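Local atomic coordinates of phosphatidylethanolamine-binding protein (PDB entry 2GZQ), a protein that probably binds phosphatidylethanolamine or related phospholipids through their head groups in a malaria parasite. Residues P94-W102 and T168-A178. Sequence-based numbering, arbitrary orientation. Where two conformers were deposited one is given.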
loop_
_atom_site.group_PDB
_atom_site.type_symbol
_atom_site.label_atom_id
_atom_site.label_comp_id
_atom_site.label_asym_id
_atom_site.label_seq_id
_atom_site.Cartn_x
_atom_site.Cartn_y
_atom_site.Cartn_z
ATOM N N PRO A 94 11.901 8.298 -10.919
ATOM C CA PRO A 94 10.620 7.720 -10.540
ATOM C C PRO A 94 9.444 8.383 -11.273
ATOM O O PRO A 94 8.491 8.867 -10.655
ATOM C CB PRO A 94 10.554 7.967 -9.034
ATOM C CG PRO A 94 11.266 9.302 -8.894
ATOM C CD PRO A 94 12.393 9.240 -9.902
ATOM N N ASP A 95 9.501 8.399 -12.594
ATOM C CA ASP A 95 8.561 9.161 -13.390
ATOM C C ASP A 95 7.136 8.647 -13.296
ATOM O O ASP A 95 6.191 9.378 -13.610
ATOM C CB ASP A 95 8.979 9.120 -14.862
ATOM C CG ASP A 95 10.246 9.900 -15.150
ATOM O OD1 ASP A 95 10.689 10.686 -14.286
ATOM O OD2 ASP A 95 10.793 9.728 -16.261
ATOM N N GLY A 96 6.978 7.402 -12.890
ATOM C CA GLY A 96 5.658 6.791 -12.708
ATOM C C GLY A 96 5.139 6.753 -11.276
ATOM O O GLY A 96 4.083 6.161 -11.019
ATOM N N ARG A 97 5.859 7.411 -10.364
ATOM C CA ARG A 97 5.477 7.514 -8.909
ATOM C C ARG A 97 3.997 7.986 -8.870
ATOM O O ARG A 97 3.681 9.022 -9.471
ATOM C CB ARG A 97 6.355 8.606 -8.200
ATOM C CG ARG A 97 5.955 8.901 -6.696
ATOM C CD ARG A 97 6.945 9.803 -6.059
ATOM N NE ARG A 97 8.233 9.137 -5.919
ATOM C CZ ARG A 97 9.343 9.701 -5.461
ATOM N NH1 ARG A 97 9.343 10.964 -5.083
ATOM N NH2 ARG A 97 10.449 8.976 -5.368
ATOM N N ASP A 98 3.098 7.392 -8.094
ATOM C CA ASP A 98 3.184 6.072 -7.447
ATOM C C ASP A 98 2.630 5.019 -8.395
ATOM O O ASP A 98 1.539 5.180 -8.945
ATOM C CB ASP A 98 2.287 6.048 -6.214
ATOM C CG ASP A 98 2.790 6.913 -5.077
ATOM O OD1 ASP A 98 4.012 7.124 -4.995
ATOM O OD2 ASP A 98 1.954 7.328 -4.240
ATOM N N TYR A 99 3.328 3.914 -8.583
ATOM C CA TYR A 99 2.744 2.760 -9.276
ATOM C C TYR A 99 1.903 1.986 -8.280
ATOM O O TYR A 99 2.392 1.631 -7.205
ATOM C CB TYR A 99 3.859 1.888 -9.863
ATOM C CG TYR A 99 3.365 0.762 -10.736
ATOM C CD1 TYR A 99 3.295 0.904 -12.108
ATOM C CD2 TYR A 99 2.920 -0.395 -10.181
ATOM C CE1 TYR A 99 2.821 -0.142 -12.904
ATOM C CE2 TYR A 99 2.432 -1.440 -10.974
ATOM C CZ TYR A 99 2.401 -1.287 -12.321
ATOM O OH TYR A 99 1.903 -2.335 -13.087
ATOM N N VAL A 100 0.646 1.722 -8.619
ATOM C CA VAL A 100 -0.232 1.026 -7.705
ATOM C C VAL A 100 -0.363 -0.465 -8.043
ATOM O O VAL A 100 -0.906 -0.845 -9.073
ATOM C CB VAL A 100 -1.595 1.752 -7.524
ATOM C CG1 VAL A 100 -2.293 1.975 -8.836
ATOM C CG2 VAL A 100 -2.483 0.997 -6.515
ATOM N N HIS A 101 0.173 -1.282 -7.145
ATOM C CA HIS A 101 0.115 -2.720 -7.256
ATOM C C HIS A 101 -1.201 -3.335 -6.817
ATOM O O HIS A 101 -1.549 -4.427 -7.300
ATOM C CB HIS A 101 1.260 -3.310 -6.429
ATOM C CG HIS A 101 2.593 -3.044 -7.021
ATOM N ND1 HIS A 101 3.044 -3.711 -8.127
ATOM C CD2 HIS A 101 3.556 -2.140 -6.712
ATOM C CE1 HIS A 101 4.234 -3.237 -8.477
ATOM N NE2 HIS A 101 4.568 -2.282 -7.626
ATOM N N TRP A 102 -1.900 -2.724 -5.871
ATOM C CA TRP A 102 -3.003 -3.402 -5.189
ATOM C C TRP A 102 -3.798 -2.368 -4.436
ATOM O O TRP A 102 -3.214 -1.494 -3.792
ATOM C CB TRP A 102 -2.427 -4.466 -4.242
ATOM C CG TRP A 102 -3.426 -5.320 -3.524
ATOM C CD1 TRP A 102 -4.657 -5.727 -3.962
ATOM C CD2 TRP A 102 -3.245 -5.886 -2.230
ATOM N NE1 TRP A 102 -5.248 -6.524 -3.006
ATOM C CE2 TRP A 102 -4.401 -6.630 -1.932
ATOM C CE3 TRP A 102 -2.205 -5.836 -1.293
ATOM C CZ2 TRP A 102 -4.571 -7.290 -0.724
ATOM C CZ3 TRP A 102 -2.363 -6.519 -0.098
ATOM C CH2 TRP A 102 -3.536 -7.243 0.177
ATOM N N THR A 168 -5.160 2.774 -15.081
ATOM C CA THR A 168 -3.729 2.621 -15.269
ATOM C C THR A 168 -3.084 2.523 -13.898
ATOM O O THR A 168 -3.514 3.165 -12.954
ATOM C CB THR A 168 -3.084 3.744 -16.083
ATOM O OG1 THR A 168 -1.677 3.454 -16.202
ATOM C CG2 THR A 168 -3.311 5.106 -15.486
ATOM N N ARG A 169 -2.055 1.698 -13.760
ATOM C CA ARG A 169 -1.361 1.623 -12.484
ATOM C C ARG A 169 -0.261 2.665 -12.340
ATOM O O ARG A 169 0.208 2.908 -11.246
ATOM C CB ARG A 169 -0.874 0.199 -12.249
ATOM C CG ARG A 169 -2.044 -0.749 -12.122
ATOM C CD ARG A 169 -1.666 -2.199 -12.289
ATOM N NE ARG A 169 -2.839 -3.057 -12.124
ATOM C CZ ARG A 169 -3.245 -3.576 -10.974
ATOM N NH1 ARG A 169 -2.566 -3.377 -9.845
ATOM N NH2 ARG A 169 -4.346 -4.309 -10.951
ATOM N N VAL A 170 0.118 3.309 -13.433
ATOM C CA VAL A 170 1.141 4.337 -13.420
ATOM C C VAL A 170 0.545 5.631 -12.883
ATOM O O VAL A 170 -0.600 5.991 -13.223
ATOM C CB VAL A 170 1.702 4.506 -14.855
ATOM C CG1 VAL A 170 2.707 5.625 -14.945
ATOM C CG2 VAL A 170 2.309 3.178 -15.341
ATOM N N LYS A 171 1.294 6.333 -12.025
ATOM C CA LYS A 171 0.785 7.600 -11.453
ATOM C C LYS A 171 -0.600 7.403 -10.825
ATOM O O LYS A 171 -1.508 8.239 -10.940
ATOM C CB LYS A 171 0.774 8.733 -12.489
ATOM C CG LYS A 171 2.128 9.169 -12.968
ATOM C CD LYS A 171 2.007 10.262 -14.048
ATOM C CE LYS A 171 3.301 10.579 -14.718
ATOM N NZ LYS A 171 3.044 11.588 -15.793
ATOM N N PHE A 172 -0.757 6.280 -10.137
ATOM C CA PHE A 172 -1.913 5.961 -9.326
ATOM C C PHE A 172 -3.223 6.255 -10.059
ATOM O O PHE A 172 -4.032 7.081 -9.653
ATOM C CB PHE A 172 -1.840 6.608 -7.940
ATOM C CG PHE A 172 -2.549 5.824 -6.876
ATOM C CD1 PHE A 172 -3.929 5.751 -6.833
ATOM C CD2 PHE A 172 -1.835 5.084 -5.951
ATOM C CE1 PHE A 172 -4.574 5.007 -5.855
ATOM C CE2 PHE A 172 -2.488 4.316 -4.982
ATOM C CZ PHE A 172 -3.853 4.285 -4.930
ATOM N N ASN A 173 -3.408 5.572 -11.172
ATOM C CA ASN A 173 -4.617 5.730 -11.978
ATOM C C ASN A 173 -4.869 7.154 -12.363
ATOM O O ASN A 173 -5.995 7.634 -12.378
ATOM C CB ASN A 173 -5.852 5.151 -11.308
ATOM C CG ASN A 173 -6.978 4.972 -12.299
ATOM O OD1 ASN A 173 -6.702 4.660 -13.449
ATOM N ND2 ASN A 173 -8.246 5.254 -11.891
ATOM N N ASN A 174 -3.800 7.846 -12.716
ATOM C CA ASN A 174 -3.839 9.257 -13.106
ATOM C C ASN A 174 -4.351 10.158 -11.978
ATOM O O ASN A 174 -4.934 11.218 -12.255
ATOM C CB ASN A 174 -4.694 9.456 -14.376
ATOM C CG ASN A 174 -4.024 8.925 -15.632
ATOM O OD1 ASN A 174 -4.671 8.316 -16.478
ATOM N ND2 ASN A 174 -2.727 9.121 -15.725
ATOM N N CYS A 175 -4.137 9.751 -10.726
ATOM C CA CYS A 175 -4.351 10.637 -9.579
ATOM C C CYS A 175 -3.040 10.972 -8.860
ATOM O O CYS A 175 -3.049 11.590 -7.773
ATOM C CB CYS A 175 -5.342 10.036 -8.593
ATOM S SG CYS A 175 -6.957 9.696 -9.311
ATOM N N GLN A 176 -1.947 10.569 -9.485
ATOM C CA GLN A 176 -0.573 10.898 -9.117
ATOM C C GLN A 176 -0.071 10.043 -7.952
ATOM O O GLN A 176 0.873 9.289 -8.135
ATOM C CB GLN A 176 -0.391 12.390 -8.882
ATOM C CG GLN A 176 -0.994 13.227 -9.994
ATOM C CD GLN A 176 -0.587 12.767 -11.383
ATOM O OE1 GLN A 176 0.596 12.622 -11.665
ATOM N NE2 GLN A 176 -1.573 12.576 -12.269
ATOM N N SER A 177 -0.687 10.142 -6.777
ATOM C CA SER A 177 -0.161 9.486 -5.594
ATOM C C SER A 177 -1.242 8.886 -4.726
ATOM O O SER A 177 -2.390 9.363 -4.731
ATOM C CB SER A 177 0.649 10.459 -4.753
ATOM O OG SER A 177 -0.162 11.442 -4.164
ATOM N N ALA A 178 -0.858 7.870 -3.964
ATOM C CA ALA A 178 -1.741 7.307 -2.959
ATOM C C ALA A 178 -2.184 8.382 -1.969
ATOM O O ALA A 178 -3.347 8.468 -1.629
ATOM C CB ALA A 178 -1.056 6.196 -2.241
#
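D98, Y99 and V100 run antiparallel to K171, V170 and R169, a worked example of an irregular segment docked on a strand by its main chain. V100 N donates to R169 O (2.9 Å), K171 N to G96 O, and F172 N to D98 O with a rather bent N-H...O angle of 132°. Y99 CA adds a CA-H...O contact to R169 O, so this oxygen is approached by two neighbouring residues. The peptide bond before D98 is cis, and D98 N reaches Q176 O at 2.9 Å.

K171 to N174 all have positive phi and psi, which makes this short turn a left-handed helix, probably the one suggested to belong to a functional motif in this protein. R169 and V170, which lead into the turn, lie along the start of strand 99-107, which belongs to the mixed sheet of the PEBP fold. The exit from the turn is pinned by D98: with CG beside its own backbone N (chi1 -70°), OD2 accepts A178 N at 2.9 Å through the anti lone pair, at the start of helix 178-184, where S177 is the N-cap and its OG bonds N180 N.

The F172 ring is sandwiched: V100 CB of the strand lies over one face, 4.0 Å from the centroid, while A178 CA of its own segment lies against the opposite face, and F82 meets the ring edge-to-face. The Y99 ring carries R169 CB over a face in a CH-pi contact. From there the arginine runs extended past V100 O, and NH1 bonds that oxygen at 3.1 Å and, weakly, H101 O. NE forms a salt bridge with E164 and NH2 bonds P125 O, which together would limit the rotation of the guanidinium in this conformer.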